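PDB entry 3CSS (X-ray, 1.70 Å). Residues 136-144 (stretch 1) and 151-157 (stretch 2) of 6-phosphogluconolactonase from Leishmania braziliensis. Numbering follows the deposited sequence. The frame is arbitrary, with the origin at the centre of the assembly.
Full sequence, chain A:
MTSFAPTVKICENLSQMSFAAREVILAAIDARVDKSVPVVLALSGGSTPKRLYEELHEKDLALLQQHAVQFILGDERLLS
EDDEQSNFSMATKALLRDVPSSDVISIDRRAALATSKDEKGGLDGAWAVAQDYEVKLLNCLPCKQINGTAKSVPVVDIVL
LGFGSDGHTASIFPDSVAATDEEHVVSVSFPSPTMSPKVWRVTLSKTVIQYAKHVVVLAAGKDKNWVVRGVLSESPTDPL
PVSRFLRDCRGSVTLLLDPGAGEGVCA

Stretch 1 (136-144) KLLNCLPCK
Stretch 2 151-157: KSVPVVD

How do the two backbones run? Stretch 1 ends a helix at Cys140, leaves helical geometry at Leu141 (phi/psi -102/160), and passes through Pro142 (-64/130) into an extended strand, Cys143 (-127/157) and Lys144 (-134/153). Stretch 2 is extended from Ser152 (-122/165) through Val153 (-129/136) and Pro154 (-68/139) to Val155 and Val156, then turns at Asp157 (-72/-47), with Val153 and Pro154 pairing antiparallel to Lys144 and Cys143. The axis of this strand lies at 83° to the helix axis, 8.0 Å away at closest approach.

What fixes the register? Lys144 and Val153 form a hydrogen-bonded pair: Lys144 N to Val153 O and Val153 N to Lys144 O are both 2.9 Å. Cys143 faces Pro154 in the next, non-hydrogen-bonded pair, CA to CA 4.1 Å, a position where proline's lack of an N-H costs no bond across the strands. Beyond it, Val155 N donates to Pro142 O at 2.8 Å, nearly linear at 174°.

Which side chains gather around Pro154? Its C-gamma-endo ring lies on the same sheet face as Cys143, where the helix supplies Leu137 and Leu138 and the turn after it supplies Leu141. Leu141, chi1 m (-85°) and chi2 p (54°), brings CD2 to 3.7 Å from Pro154 CB. Leu137 and Leu138 are both m,t. Leu137 points toward stretch 2, with CB 4.4 Å from Pro154 CG; Leu138 starts sideways, but its end comes nearer, placing CD2 4.2 Å from Pro154 CD and 3.6 Å from Ser152 O. Cys143, chi1 m (-63°), sets SG 4.1 Å from Pro154 CB, adding a polarizable sulfur to this apolar cluster.

What happens on the other sheet face? Lys144 and Val153 (chi1 p, 66°) share it. Lys144 begins m,t (-75°, -155°), and its aliphatic CG lies 4.1 Å from CG2 of Val155 (chi1 t), so carbon rather than charge makes this contact.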

# COMPACT_ATOMS: atom_id res chain seq x y z
N LYS A 136 16.68 -4.45 0.08
CA LYS A 136 16.75 -3.02 -0.19
C LYS A 136 16.04 -2.22 0.89
O LYS A 136 16.56 -1.21 1.37
CB LYS A 136 16.18 -2.71 -1.58
CG LYS A 136 16.89 -1.64 -2.30
CD LYS A 136 16.23 -1.28 -3.61
CE LYS A 136 16.81 -2.05 -4.79
NZ LYS A 136 16.35 -1.44 -6.06
N LEU A 137 14.84 -2.66 1.29
CA LEU A 137 14.06 -1.96 2.32
C LEU A 137 14.80 -1.96 3.66
O LEU A 137 14.90 -0.93 4.33
CB LEU A 137 12.67 -2.58 2.47
CG LEU A 137 11.71 -2.40 1.27
CD1 LEU A 137 10.41 -3.19 1.52
CD2 LEU A 137 11.43 -0.89 0.96
N LEU A 138 15.35 -3.11 4.03
CA LEU A 138 16.04 -3.25 5.32
C LEU A 138 17.32 -2.42 5.35
O LEU A 138 17.78 -2.03 6.43
CB LEU A 138 16.32 -4.72 5.59
CG LEU A 138 15.12 -5.59 5.94
CD1 LEU A 138 15.49 -7.06 5.90
CD2 LEU A 138 14.52 -5.23 7.29
N ASN A 139 17.89 -2.15 4.18
CA ASN A 139 19.12 -1.36 4.05
C ASN A 139 18.88 0.15 3.97
O ASN A 139 19.74 0.94 4.37
CB ASN A 139 19.87 -1.78 2.78
CG ASN A 139 20.67 -3.07 2.95
OD1 ASN A 139 20.89 -3.56 4.07
ND2 ASN A 139 21.17 -3.59 1.83
N CYS A 140 17.72 0.57 3.45
CA CYS A 140 17.48 1.98 3.10
C CYS A 140 16.47 2.71 3.97
O CYS A 140 16.44 3.94 3.95
CB CYS A 140 17.01 2.09 1.65
SG CYS A 140 18.20 1.47 0.47
N LEU A 141 15.59 1.96 4.66
CA LEU A 141 14.59 2.54 5.54
C LEU A 141 14.97 2.45 7.04
O LEU A 141 15.83 1.64 7.43
CB LEU A 141 13.23 1.86 5.33
CG LEU A 141 12.33 2.38 4.21
CD1 LEU A 141 13.06 2.40 2.86
CD2 LEU A 141 11.05 1.54 4.16
N PRO A 142 14.35 3.31 7.87
CA PRO A 142 14.45 3.14 9.31
C PRO A 142 13.79 1.82 9.70
O PRO A 142 12.66 1.55 9.29
CB PRO A 142 13.63 4.31 9.88
CG PRO A 142 13.20 5.11 8.75
CD PRO A 142 13.32 4.30 7.51
N CYS A 143 14.50 1.01 10.48
CA CYS A 143 14.02 -0.30 10.90
C CYS A 143 14.09 -0.44 12.40
O CYS A 143 14.90 0.24 13.07
CB CYS A 143 14.83 -1.42 10.22
SG CYS A 143 14.69 -1.45 8.43
N LYS A 144 13.27 -1.34 12.92
CA LYS A 144 13.34 -1.75 14.31
C LYS A 144 13.27 -3.27 14.43
O LYS A 144 12.72 -3.94 13.57
CB LYS A 144 12.24 -1.05 15.10
CG LYS A 144 12.58 0.42 15.34
CD LYS A 144 11.88 0.98 16.57
CE LYS A 144 12.80 1.86 17.39
NZ LYS A 144 12.12 2.30 18.63
N LYS A 151 14.99 -10.69 13.61
CA LYS A 151 14.65 -10.01 12.37
C LYS A 151 14.25 -8.58 12.68
O LYS A 151 13.85 -8.27 13.80
CB LYS A 151 13.47 -10.73 11.71
CG LYS A 151 13.81 -12.10 11.13
CD LYS A 151 12.59 -12.80 10.50
CE LYS A 151 11.35 -12.81 11.43
NZ LYS A 151 10.33 -13.83 11.03
N SER A 152 14.29 -7.73 11.66
CA SER A 152 13.81 -6.36 11.75
C SER A 152 12.71 -6.06 10.73
O SER A 152 12.50 -6.81 9.76
CB SER A 152 14.96 -5.37 11.57
OG SER A 152 15.94 -5.63 12.55
N VAL A 153 12.01 -4.95 10.98
CA VAL A 153 10.93 -4.48 10.14
C VAL A 153 11.18 -3.01 9.81
O VAL A 153 11.56 -2.24 10.70
CB VAL A 153 9.54 -4.65 10.85
CG1 VAL A 153 9.40 -3.74 12.09
CG2 VAL A 153 8.43 -4.39 9.89
N PRO A 154 11.00 -2.62 8.53
CA PRO A 154 11.03 -1.20 8.22
C PRO A 154 9.81 -0.53 8.84
O PRO A 154 8.72 -1.11 8.86
CB PRO A 154 11.00 -1.15 6.69
CG PRO A 154 10.38 -2.40 6.26
CD PRO A 154 10.71 -3.43 7.33
N VAL A 155 10.02 0.66 9.41
CA VAL A 155 8.95 1.43 10.04
C VAL A 155 8.52 2.49 9.05
O VAL A 155 9.25 3.44 8.76
CB VAL A 155 9.39 2.05 11.37
CG1 VAL A 155 8.26 2.88 11.97
CG2 VAL A 155 9.85 0.95 12.33
N VAL A 156 7.34 2.28 8.48
CA VAL A 156 6.80 3.20 7.48
C VAL A 156 5.94 4.26 8.19
O VAL A 156 5.12 3.93 9.03
CB VAL A 156 5.99 2.43 6.42
CG1 VAL A 156 5.37 3.39 5.42
CG2 VAL A 156 6.89 1.40 5.74
N ASP A 157 6.11 5.53 7.83
CA ASP A 157 5.29 6.60 8.43
C ASP A 157 3.83 6.58 7.95
O ASP A 157 2.89 6.67 8.75
CB ASP A 157 5.90 7.98 8.17
CG ASP A 157 7.21 8.16 8.90
OD1 ASP A 157 7.16 8.36 10.14
OD2 ASP A 157 8.27 8.05 8.26